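Local atomic coordinates of phosphoribulokinase (Rhodobacter sphaeroides, PDB entry 1A7J), a protein that catalyses the ATP-dependent phosphorylation of D-ribulose 5-phosphate to D-ribulose 1,5-bisphosphate in the Calvin cycle. Residues K22-F25 with D26-R30; P156-N159 with L160-Q164; H45-R49 with A50-A54; T181-I184 with L185-M188; H189-H193 with C194-Q198. All coordinates share one frame; numbering follows the deposited sequence.

Contact 1: K22-F25 with D26-R30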
# COMPACT_ATOMS: atom_id res chain seq x y z
N LYS A 22 0.37 2.12 -9.17
CA LYS A 22 1.38 3.14 -9.45
C LYS A 22 1.12 3.80 -10.82
O LYS A 22 0.98 5.03 -10.91
CB LYS A 22 2.78 2.53 -9.41
CG LYS A 22 3.77 3.29 -8.54
CD LYS A 22 4.08 4.69 -9.10
CE LYS A 22 5.38 5.27 -8.51
NZ LYS A 22 5.73 6.62 -9.05
N HIS A 23 0.88 2.95 -11.82
CA HIS A 23 0.63 3.39 -13.21
C HIS A 23 -0.48 4.43 -13.25
O HIS A 23 -0.35 5.44 -13.92
CB HIS A 23 0.27 2.17 -14.09
CG HIS A 23 0.77 2.26 -15.51
ND1 HIS A 23 -0.02 1.95 -16.60
CD2 HIS A 23 1.99 2.57 -16.02
CE1 HIS A 23 0.68 2.08 -17.71
NE2 HIS A 23 1.90 2.46 -17.39
N THR A 24 -1.47 4.24 -12.40
CA THR A 24 -2.59 5.16 -12.29
C THR A 24 -2.17 6.53 -11.78
O THR A 24 -2.51 7.56 -12.38
CB THR A 24 -3.66 4.59 -11.36
OG1 THR A 24 -3.98 3.25 -11.75
CG2 THR A 24 -4.90 5.43 -11.45
N PHE A 25 -1.43 6.58 -10.68
CA PHE A 25 -0.96 7.87 -10.19
C PHE A 25 -0.01 8.54 -11.19
O PHE A 25 -0.21 9.69 -11.56
CB PHE A 25 -0.32 7.71 -8.83
CG PHE A 25 -1.31 7.65 -7.71
CD1 PHE A 25 -1.87 8.81 -7.21
CD2 PHE A 25 -1.69 6.43 -7.15
CE1 PHE A 25 -2.79 8.75 -6.17
CE2 PHE A 25 -2.62 6.37 -6.11
CZ PHE A 25 -3.16 7.53 -5.62
N ASP A 26 0.88 7.74 -11.76
CA ASP A 26 1.76 8.22 -12.83
C ASP A 26 0.93 8.93 -13.89
O ASP A 26 1.10 10.12 -14.12
CB ASP A 26 2.53 7.04 -13.46
CG ASP A 26 3.67 6.52 -12.58
OD1 ASP A 26 4.10 7.26 -11.67
OD2 ASP A 26 4.17 5.39 -12.83
N GLN A 27 -0.10 8.23 -14.38
CA GLN A 27 -1.05 8.73 -15.39
C GLN A 27 -1.65 10.08 -14.99
O GLN A 27 -2.02 10.88 -15.84
CB GLN A 27 -2.19 7.72 -15.60
CG GLN A 27 -1.94 6.66 -16.67
CD GLN A 27 -3.00 5.55 -16.68
OE1 GLN A 27 -4.04 5.67 -17.35
NE2 GLN A 27 -2.72 4.46 -16.00
N ILE A 28 -1.79 10.32 -13.69
CA ILE A 28 -2.40 11.54 -13.22
C ILE A 28 -1.37 12.65 -13.02
O ILE A 28 -1.59 13.78 -13.44
CB ILE A 28 -3.19 11.29 -11.92
CG1 ILE A 28 -4.32 10.31 -12.19
CG2 ILE A 28 -3.80 12.56 -11.40
CD1 ILE A 28 -4.68 9.56 -10.96
N PHE A 29 -0.23 12.33 -12.42
CA PHE A 29 0.85 13.31 -12.27
C PHE A 29 1.36 13.76 -13.64
O PHE A 29 1.93 14.83 -13.77
CB PHE A 29 2.01 12.72 -11.49
CG PHE A 29 1.63 12.16 -10.16
CD1 PHE A 29 0.57 12.69 -9.45
CD2 PHE A 29 2.37 11.13 -9.60
CE1 PHE A 29 0.26 12.20 -8.19
CE2 PHE A 29 2.07 10.63 -8.37
CZ PHE A 29 1.02 11.16 -7.65
N ARG A 30 1.26 12.89 -14.63
CA ARG A 30 1.66 13.22 -15.99
C ARG A 30 0.56 14.06 -16.64
O ARG A 30 0.83 15.09 -17.27
CB ARG A 30 1.88 11.95 -16.79
CG ARG A 30 2.19 12.19 -18.26
CD ARG A 30 1.65 11.04 -19.10
NE ARG A 30 0.62 11.51 -20.03
CZ ARG A 30 -0.66 11.18 -19.95
NH1 ARG A 30 -1.06 10.29 -19.05
NH2 ARG A 30 -1.54 11.73 -20.78
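Lys-22 O takes Asp-26 N at 2.8 Å and Phe-25 O takes Phe-29 N at the same 2.8 Å, the i to i+4 spacing of an unbroken alpha-helix. Phe-25 O is held twice, because Ile-28 N also reaches it, at 2.7 Å, from well above the carbonyl plane. On one flank Lys-22 and Asp-26 form a salt bridge, NZ to OD1 3.2 Å, in which the ammonium meets OD1 on its syn side, 17° out of the carboxylate plane. The bend of the lysine chain at chi2 (-66°) brings its end forward beside that carboxylate. On another flank Gln-27, its chain extended beyond CG, lies obliquely across His-23, and NE2 adds a weak bond to His-23 O at 3.3 Å, an oxygen that Gln-27 N already occupies. Phe-25 and Phe-29 meet at an inclination, ring planes 38° apart, with Phe-25 CD1 against Phe-29 CZ at 3.8 Å. One face of the Phe-29 ring also covers Phe-25 O, which stands 3.4 Å above the plane toward the rim. An alanine in place of Phe-29 would strip this cover from Phe-25 O and would probably open a gap toward Leu-127 and Ala-36, whose strands the ring touches. Phe-25 itself packs on Ile-8, Val-10 and Phe-129, while Thr-24 OG1 bonds to Asp-269 at the start of helix 268-284. This is the helix that follows the phosphate-binding loop in P-loop kinases, its apolar face laid on the parallel strands of the mixed sheet.

Contact 2: P156-N159 with L160-Q164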
# COMPACT_ATOMS: atom_id res chain seq x y z
N PRO A 156 -7.21 -6.03 -0.25
CA PRO A 156 -8.11 -7.14 -0.59
C PRO A 156 -8.79 -7.79 0.61
O PRO A 156 -8.29 -7.67 1.73
CB PRO A 156 -7.18 -8.14 -1.28
CG PRO A 156 -5.84 -7.87 -0.69
CD PRO A 156 -5.79 -6.39 -0.49
N VAL A 157 -9.90 -8.50 0.39
CA VAL A 157 -10.52 -9.23 1.48
C VAL A 157 -9.56 -10.33 1.88
O VAL A 157 -8.87 -10.86 1.03
CB VAL A 157 -11.87 -9.81 1.12
CG1 VAL A 157 -12.85 -8.72 0.96
CG2 VAL A 157 -11.78 -10.61 -0.12
N ILE A 158 -9.48 -10.63 3.17
CA ILE A 158 -8.44 -11.48 3.70
C ILE A 158 -8.26 -12.74 2.89
O ILE A 158 -7.20 -12.95 2.33
CB ILE A 158 -8.72 -11.83 5.17
CG1 ILE A 158 -8.70 -10.56 6.02
CG2 ILE A 158 -7.68 -12.79 5.67
CD1 ILE A 158 -9.23 -10.73 7.40
N ASN A 159 -9.37 -13.41 2.59
CA ASN A 159 -9.37 -14.56 1.69
C ASN A 159 -8.51 -14.34 0.47
O ASN A 159 -7.82 -15.24 0.06
CB ASN A 159 -10.77 -14.85 1.18
CG ASN A 159 -11.68 -15.31 2.24
OD1 ASN A 159 -12.27 -14.51 2.95
ND2 ASN A 159 -11.96 -16.59 2.24
N LEU A 160 -8.63 -13.19 -0.18
CA LEU A 160 -7.86 -12.92 -1.40
C LEU A 160 -6.38 -12.52 -1.16
O LEU A 160 -5.54 -12.74 -2.03
CB LEU A 160 -8.58 -11.85 -2.25
CG LEU A 160 -8.00 -11.27 -3.54
CD1 LEU A 160 -7.99 -12.31 -4.64
CD2 LEU A 160 -8.83 -10.06 -3.97
N GLU A 161 -6.04 -12.03 0.03
CA GLU A 161 -4.65 -11.73 0.35
C GLU A 161 -3.89 -13.04 0.44
O GLU A 161 -2.89 -13.20 -0.25
CB GLU A 161 -4.54 -10.97 1.67
CG GLU A 161 -3.24 -10.15 1.84
CD GLU A 161 -2.15 -10.92 2.60
OE1 GLU A 161 -2.47 -11.55 3.65
OE2 GLU A 161 -0.99 -10.91 2.15
N TRP A 162 -4.47 -14.04 1.11
CA TRP A 162 -3.85 -15.36 1.21
C TRP A 162 -3.61 -16.00 -0.15
O TRP A 162 -2.57 -16.58 -0.37
CB TRP A 162 -4.72 -16.30 2.02
CG TRP A 162 -4.99 -15.87 3.39
CD1 TRP A 162 -4.45 -14.81 4.05
CD2 TRP A 162 -5.76 -16.59 4.34
NE1 TRP A 162 -4.81 -14.84 5.38
CE2 TRP A 162 -5.60 -15.93 5.59
CE3 TRP A 162 -6.52 -17.75 4.28
CZ2 TRP A 162 -6.18 -16.39 6.75
CZ3 TRP A 162 -7.09 -18.23 5.44
CH2 TRP A 162 -6.92 -17.55 6.67
N ILE A 163 -4.62 -16.03 -1.01
CA ILE A 163 -4.45 -16.56 -2.35
C ILE A 163 -3.35 -15.79 -3.03
O ILE A 163 -2.53 -16.37 -3.72
CB ILE A 163 -5.72 -16.36 -3.20
CG1 ILE A 163 -6.84 -17.24 -2.64
CG2 ILE A 163 -5.46 -16.70 -4.68
CD1 ILE A 163 -8.25 -16.62 -2.70
N GLN A 164 -3.37 -14.47 -2.90
CA GLN A 164 -2.35 -13.65 -3.52
C GLN A 164 -0.98 -14.02 -2.97
O GLN A 164 -0.00 -14.06 -3.71
CB GLN A 164 -2.62 -12.15 -3.29
CG GLN A 164 -3.35 -11.49 -4.47
CD GLN A 164 -3.75 -10.03 -4.24
OE1 GLN A 164 -3.36 -9.40 -3.26
NE2 GLN A 164 -4.49 -9.47 -5.19
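The indole of Trp-162 carries Ile-158 CG2 on one face, 3.4 Å above the plane and displaced toward the rim, where its closest ring atom is NE1 at 3.5 Å. Ile-158 O also lies over a face of the ring, 3.7 Å from Trp-162 CD1. With CG2 anti to the backbone N of Ile-158, the methyl runs alongside the indole and both side chains point the same way. At the edge of the ring, in its plane, lies Glu-161 OE1, whose carboxylate forms a salt bridge with Arg-187. The helix begins at this point: Val-157 is its N-cap residue, and Val-157 O accepts Glu-161 N at 3.2 Å, followed by Ile-158 O with Trp-162 N, also 3.2 Å, in a nearly straight bond (164°). Pro-156, just ahead of the cap, sets CB against Leu-160 CD2 at 3.7 Å, and its CG faces Gln-164 OE1 at 3.9 Å. The stretch thus joins the end of strand 150-156 to helix 158-168: Leu-160 rests on Arg-208 and Pro-210 of strand 204-210, Asn-159 ND2 bonds to Thr-214 O, and Trp-162 turns toward Ile-184 and Met-188 of helix 180-195.

Contact 3: H45-R49 with A50-A54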
# COMPACT_ATOMS: atom_id res chain seq x y z
N HIS A 45 12.17 -1.99 4.78
CA HIS A 45 12.31 -3.20 5.58
C HIS A 45 13.62 -3.12 6.32
O HIS A 45 14.62 -2.71 5.75
CB HIS A 45 12.32 -4.43 4.68
CG HIS A 45 10.98 -4.79 4.12
ND1 HIS A 45 10.83 -5.66 3.07
CD2 HIS A 45 9.74 -4.39 4.46
CE1 HIS A 45 9.55 -5.79 2.78
NE2 HIS A 45 8.86 -5.03 3.61
N ARG A 46 13.61 -3.52 7.58
CA ARG A 46 14.83 -3.52 8.38
C ARG A 46 15.90 -4.47 7.82
O ARG A 46 17.10 -4.16 7.85
CB ARG A 46 14.50 -3.88 9.83
CG ARG A 46 15.53 -3.42 10.85
CD ARG A 46 14.88 -2.84 12.10
NE ARG A 46 15.16 -1.41 12.28
CZ ARG A 46 14.34 -0.55 12.89
NH1 ARG A 46 13.13 -0.95 13.27
NH2 ARG A 46 14.71 0.71 13.07
N PHE A 47 15.47 -5.61 7.29
CA PHE A 47 16.41 -6.67 6.94
C PHE A 47 16.37 -7.02 5.48
O PHE A 47 15.30 -7.04 4.86
CB PHE A 47 16.15 -7.93 7.77
CG PHE A 47 16.16 -7.71 9.24
CD1 PHE A 47 17.32 -7.26 9.87
CD2 PHE A 47 15.02 -7.95 10.01
CE1 PHE A 47 17.34 -7.06 11.24
CE2 PHE A 47 15.04 -7.76 11.38
CZ PHE A 47 16.20 -7.31 12.00
N ASN A 48 17.56 -7.23 4.92
CA ASN A 48 17.73 -7.93 3.65
C ASN A 48 17.33 -9.39 3.84
O ASN A 48 17.20 -9.85 4.99
CB ASN A 48 19.19 -7.85 3.19
CG ASN A 48 20.17 -8.31 4.26
OD1 ASN A 48 20.23 -7.75 5.35
ND2 ASN A 48 20.95 -9.33 3.95
N ARG A 49 17.23 -10.12 2.74
CA ARG A 49 16.71 -11.49 2.78
C ARG A 49 17.39 -12.38 3.83
O ARG A 49 16.73 -12.89 4.74
CB ARG A 49 16.78 -12.12 1.38
CG ARG A 49 15.69 -13.17 1.06
CD ARG A 49 15.85 -13.78 -0.34
NE ARG A 49 14.97 -13.15 -1.33
CZ ARG A 49 15.18 -13.16 -2.65
NH1 ARG A 49 16.24 -13.75 -3.18
NH2 ARG A 49 14.32 -12.55 -3.45
N ALA A 50 18.72 -12.45 3.81
CA ALA A 50 19.43 -13.37 4.70
C ALA A 50 19.17 -13.02 6.14
O ALA A 50 18.75 -13.87 6.92
CB ALA A 50 20.91 -13.33 4.43
N ASP A 51 19.28 -11.73 6.46
CA ASP A 51 19.11 -11.24 7.82
C ASP A 51 17.75 -11.58 8.38
O ASP A 51 17.61 -11.95 9.56
CB ASP A 51 19.33 -9.73 7.86
CG ASP A 51 20.79 -9.35 7.83
OD1 ASP A 51 21.64 -10.27 7.76
OD2 ASP A 51 21.10 -8.14 7.89
N MET A 52 16.74 -11.52 7.52
CA MET A 52 15.38 -11.74 7.96
C MET A 52 15.13 -13.22 8.09
O MET A 52 14.61 -13.68 9.11
CB MET A 52 14.40 -11.12 6.96
CG MET A 52 12.95 -11.46 7.21
SD MET A 52 12.02 -10.17 8.03
CE MET A 52 10.56 -11.14 8.56
N LYS A 53 15.59 -13.98 7.10
CA LYS A 53 15.41 -15.42 7.06
C LYS A 53 16.07 -15.97 8.31
O LYS A 53 15.56 -16.88 8.97
CB LYS A 53 16.06 -16.02 5.80
CG LYS A 53 15.39 -15.63 4.47
CD LYS A 53 13.99 -16.28 4.26
CE LYS A 53 13.17 -15.61 3.14
NZ LYS A 53 13.51 -16.10 1.76
N ALA A 54 17.10 -15.25 8.74
CA ALA A 54 17.85 -15.59 9.93
C ALA A 54 17.11 -15.09 11.16
O ALA A 54 16.97 -15.83 12.14
CB ALA A 54 19.23 -14.96 9.86
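Phe-47 and Met-52, at the start of helix 49-62, occupy the two positions of a hydrophobic staple and meet through their CB atoms: with Asn-48 at the N-cap, Phe-47 is the residue just before it and Met-52 the fourth after it. The two CB atoms stand 3.7 Å apart, and Phe-47 CB lies 3.6 Å from Met-52 N. Phe-47 also meets Asp-51, CB to CB 3.7 Å, its ring plane standing 79° from the carboxylate plane, while Arg-46 CB sits over the centre of one ring face. The first turn is set by backbone bonds: Asn-48 O accepts Met-52 N at 3.1 Å and Arg-49 O accepts Lys-53 N at 2.8 Å, the latter nearly straight (168°). The Met-52 chain bends at chi2 (100°), carrying its end away from Phe-47 to Phe-67 and His-69, with a bound sulfate about 4 Å from the side chain. On the exposed flank Arg-49 and Lys-53 run side by side in the same direction. Arg-49 NE and Lys-53 NZ are 4.5 Å apart, and the ammonium NZ lies 3.7 Å from the aliphatic CG of Arg-49.

Contact 4: T181-I184 with L185-M188. With SO4 (sulfate ion), chain B.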
# COMPACT_ATOMS: atom_id res chain seq x y z
N THR A 181 0.24 -23.10 5.48
CA THR A 181 -0.66 -22.89 6.60
C THR A 181 0.06 -22.16 7.72
O THR A 181 -0.48 -21.23 8.32
CB THR A 181 -1.19 -24.22 7.13
OG1 THR A 181 -0.19 -25.23 6.94
CG2 THR A 181 -2.47 -24.62 6.40
N ASP A 182 1.33 -22.51 7.92
CA ASP A 182 2.12 -21.95 9.00
C ASP A 182 2.67 -20.59 8.63
O ASP A 182 2.88 -19.76 9.51
CB ASP A 182 3.26 -22.90 9.38
CG ASP A 182 2.83 -23.98 10.37
OD1 ASP A 182 2.86 -23.71 11.60
OD2 ASP A 182 2.42 -25.07 9.93
N VAL A 183 2.85 -20.35 7.34
CA VAL A 183 3.30 -19.05 6.83
C VAL A 183 2.13 -18.08 6.85
O VAL A 183 2.30 -16.87 6.96
CB VAL A 183 3.84 -19.16 5.36
CG1 VAL A 183 3.47 -17.96 4.55
CG2 VAL A 183 5.35 -19.25 5.36
N ILE A 184 0.93 -18.62 6.67
CA ILE A 184 -0.26 -17.80 6.58
C ILE A 184 -0.73 -17.40 7.99
O ILE A 184 -0.89 -16.20 8.27
CB ILE A 184 -1.34 -18.55 5.76
CG1 ILE A 184 -1.20 -18.20 4.29
CG2 ILE A 184 -2.73 -18.21 6.21
CD1 ILE A 184 -1.29 -16.76 4.04
N LEU A 185 -0.72 -18.35 8.92
CA LEU A 185 -1.02 -18.09 10.33
C LEU A 185 0.02 -17.23 11.08
O LEU A 185 -0.34 -16.42 11.93
CB LEU A 185 -1.21 -19.42 11.08
CG LEU A 185 -2.40 -20.29 10.74
CD1 LEU A 185 -2.06 -21.71 11.07
CD2 LEU A 185 -3.59 -19.86 11.52
N ARG A 186 1.30 -17.48 10.85
CA ARG A 186 2.36 -16.67 11.43
C ARG A 186 2.21 -15.19 11.03
O ARG A 186 2.62 -14.30 11.77
CB ARG A 186 3.73 -17.22 11.01
CG ARG A 186 4.93 -16.40 11.45
CD ARG A 186 6.19 -16.79 10.69
NE ARG A 186 6.49 -15.83 9.62
CZ ARG A 186 6.85 -16.18 8.38
NH1 ARG A 186 7.12 -17.44 8.08
NH2 ARG A 186 6.96 -15.25 7.45
N ARG A 187 1.54 -14.93 9.90
CA ARG A 187 1.36 -13.55 9.42
C ARG A 187 0.11 -12.90 10.00
O ARG A 187 0.07 -11.69 10.11
CB ARG A 187 1.35 -13.49 7.88
CG ARG A 187 2.76 -13.60 7.28
CD ARG A 187 2.84 -13.39 5.77
NE ARG A 187 1.59 -13.76 5.12
CZ ARG A 187 0.93 -12.98 4.26
NH1 ARG A 187 1.54 -11.97 3.67
NH2 ARG A 187 -0.30 -13.31 3.88
N MET A 188 -0.79 -13.69 10.55
CA MET A 188 -2.04 -13.15 11.07
C MET A 188 -1.82 -12.26 12.29
O MET A 188 -2.54 -11.29 12.52
CB MET A 188 -3.01 -14.27 11.42
CG MET A 188 -3.61 -14.94 10.21
SD MET A 188 -4.12 -13.77 8.91
CE MET A 188 -5.68 -13.14 9.62
S SO4 B . 6.63 -12.79 4.79
O1 SO4 B . 7.21 -12.60 6.09
O2 SO4 B . 5.65 -11.77 4.54
O3 SO4 B . 7.67 -12.73 3.81
O4 SO4 B . 6.01 -14.07 4.73
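Leu-185 N bonds to Thr-181 O at 3.0 Å and Arg-186 N to Asp-182 O at 3.1 Å, both with i to i+4 spacing, but the second donor stands 44° out of the carbonyl plane. The next donor reaches back three residues, Arg-187 N to Ile-184 O at 3.2 Å, an i to i+3 bond in place of the regular spacing, from still further above the carbonyl plane. Leu-185 lays CD1 beside Thr-181 O at 3.2 Å. Both arginines have an aliphatic neighbour from the preceding turn: Val-183 CG2 lies 3.7 Å from Arg-186 NH1, and Ile-184 CD1 lies 3.6 Å from Arg-187 NH2. Arg-187 belongs to the catalytic site, with Asp-42, Lys-165 and Asp-169, and this part of helix 180-195 contributes it to the site. A sulfate ion, probably from the crystallisation liquor, sits beside the two arginines, a place consistent with a pocket for a phosphate of the substrates. Arg-186 gives it one weak bond, NH2 to O1 at 3.0 Å, at the guanidinium edge; the sulfur lies in the plane of that group. Two outside partners fix the rotation of the same guanidinium, NE on Phe-67 O and NH1 on Glu-178. Arg-187 touches the sulfate through CD, 3.4 Å from O4; its chain bends at chi3 (-27°) and the guanidinium runs on to Glu-161, which NH2 meets in a salt bridge. The sulfate also accepts a hydrogen bond with His-69 ND1.

Contact 5: H189-H193 with C194-Q198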
# COMPACT_ATOMS: atom_id res chain seq x y z
N HIS A 189 -0.70 -12.51 12.97
CA HIS A 189 -0.49 -11.93 14.27
C HIS A 189 -0.20 -10.48 14.06
O HIS A 189 -0.99 -9.66 14.46
CB HIS A 189 0.66 -12.65 15.01
CG HIS A 189 0.33 -14.04 15.47
ND1 HIS A 189 -0.30 -14.31 16.67
CD2 HIS A 189 0.44 -15.24 14.84
CE1 HIS A 189 -0.57 -15.60 16.75
NE2 HIS A 189 -0.13 -16.18 15.65
N ALA A 190 0.75 -10.20 13.18
CA ALA A 190 1.07 -8.81 12.82
C ALA A 190 0.11 -8.22 11.79
O ALA A 190 0.19 -7.05 11.48
CB ALA A 190 2.50 -8.73 12.30
N TYR A 191 -0.70 -9.06 11.17
CA TYR A 191 -1.64 -8.57 10.21
C TYR A 191 -2.73 -7.89 10.99
O TYR A 191 -2.93 -6.69 10.85
CB TYR A 191 -2.21 -9.70 9.35
CG TYR A 191 -3.31 -9.27 8.41
CD1 TYR A 191 -3.01 -8.69 7.19
CD2 TYR A 191 -4.65 -9.34 8.79
CE1 TYR A 191 -4.00 -8.19 6.37
CE2 TYR A 191 -5.66 -8.83 7.97
CZ TYR A 191 -5.32 -8.24 6.77
OH TYR A 191 -6.29 -7.63 6.00
N VAL A 192 -3.32 -8.61 11.94
CA VAL A 192 -4.37 -7.99 12.74
C VAL A 192 -3.81 -6.94 13.70
O VAL A 192 -4.53 -6.02 14.07
CB VAL A 192 -5.21 -9.03 13.52
CG1 VAL A 192 -5.16 -10.39 12.86
CG2 VAL A 192 -4.75 -9.12 14.93
N HIS A 193 -2.54 -7.03 14.07
CA HIS A 193 -1.96 -6.07 15.02
C HIS A 193 -1.41 -4.78 14.39
O HIS A 193 -1.57 -3.71 14.97
CB HIS A 193 -0.88 -6.73 15.89
CG HIS A 193 -1.41 -7.55 17.03
ND1 HIS A 193 -1.04 -8.86 17.26
CD2 HIS A 193 -2.23 -7.22 18.06
CE1 HIS A 193 -1.60 -9.30 18.37
NE2 HIS A 193 -2.33 -8.33 18.88
N CYS A 194 -0.87 -4.86 13.17
CA CYS A 194 -0.21 -3.72 12.52
C CYS A 194 -0.84 -3.25 11.22
O CYS A 194 -0.59 -2.13 10.80
CB CYS A 194 1.24 -4.03 12.22
SG CYS A 194 2.07 -4.94 13.48
N ILE A 195 -1.47 -4.16 10.47
CA ILE A 195 -2.10 -3.78 9.20
C ILE A 195 -3.55 -3.33 9.32
O ILE A 195 -3.85 -2.16 9.11
CB ILE A 195 -2.00 -4.89 8.14
CG1 ILE A 195 -0.53 -5.24 7.92
CG2 ILE A 195 -2.57 -4.42 6.82
CD1 ILE A 195 0.36 -4.07 7.57
N VAL A 196 -4.42 -4.21 9.81
CA VAL A 196 -5.82 -3.86 9.95
C VAL A 196 -6.11 -2.44 10.47
O VAL A 196 -6.84 -1.70 9.83
CB VAL A 196 -6.54 -4.92 10.79
CG1 VAL A 196 -7.76 -4.35 11.45
CG2 VAL A 196 -6.93 -6.04 9.91
N PRO A 197 -5.44 -1.99 11.55
CA PRO A 197 -5.82 -0.72 12.17
C PRO A 197 -5.64 0.46 11.24
O PRO A 197 -6.26 1.51 11.44
CB PRO A 197 -4.88 -0.59 13.36
CG PRO A 197 -4.35 -1.95 13.61
CD PRO A 197 -4.31 -2.61 12.26
N GLN A 198 -4.75 0.31 10.27
CA GLN A 198 -4.39 1.40 9.37
C GLN A 198 -5.54 1.83 8.48
O GLN A 198 -5.55 2.93 7.95
CB GLN A 198 -3.21 0.97 8.51
CG GLN A 198 -1.94 0.70 9.28
CD GLN A 198 -0.79 0.54 8.36
OE1 GLN A 198 -0.75 1.13 7.29
NE2 GLN A 198 0.17 -0.30 8.74
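Tyr-191 O is gripped by two backbone donors, Ile-195 N at 2.9 Å and Val-196 N at 3.1 Å, which approach from opposite faces of its carbonyl plane. The second is an i to i+5 bond, straighter (162°) than the i to i+4 bond to Ile-195. One residue earlier, Ala-190 O takes Cys-194 N at 3.0 Å and adds a weak bond with Ile-195 N. The i to i+5 bonds, that of Val-196 N to Tyr-191 O and the weak one of Ile-195 N to Ala-190 O, mark a pi-type turn at 191-193 within helix 180-195, with a 3-10 segment over 196-198. With its CG anti to the backbone N (chi1 174°), the ring of Tyr-191 lies across the branched side chains of Ile-195 and Val-196, crossing each at about a right angle: CD1 faces Ile-195 CB at 4.0 Å, and CE2, at the opposite corner of the ring, touches Val-196 CG2 at 3.6 Å. Replacing Tyr-191 by an alanine would take the ring from both and is likely to leave Ile-158 of helix 158-168 without the hydroxyl end it packs on. Pro-197 sets CG 3.6 Å from His-193 O. Gln-198 turns its amide back along the chain, NE2 bonding to Cys-194 O at 2.9 Å; further bonds, NE2 to Leu-133 O and OE1 to Thr-11 OG1, link this 3-10 segment to Leu-133 and to the end of strand 7-11, just before the predicted ATP-binding loop.

Along the chain the contacts come in the order 1, 3, 2, 4, 5, all within a P-loop kinase fold similar to that of adenylate kinase. Contacts 4 and 5 are successive parts of helix 180-195, centres 13 Å apart. Contact 2, on the preceding helix 158-168, touches both; toward contact 4 the bridge is Glu-161 OE1 to Arg-187 NH2 at 2.8 Å. Contact 3 touches none of the others; its nearest atoms are about 6 Å from contact 4. Contact 1, on helix 21-32, is about 34 Å from contact 4, centre to centre, across the chain's centre. Helix packing at contacts 2, 4 and 5 probably shapes the surroundings of catalytic Arg-187, while contact 1 lies on the helix that follows the predicted ATP-binding loop.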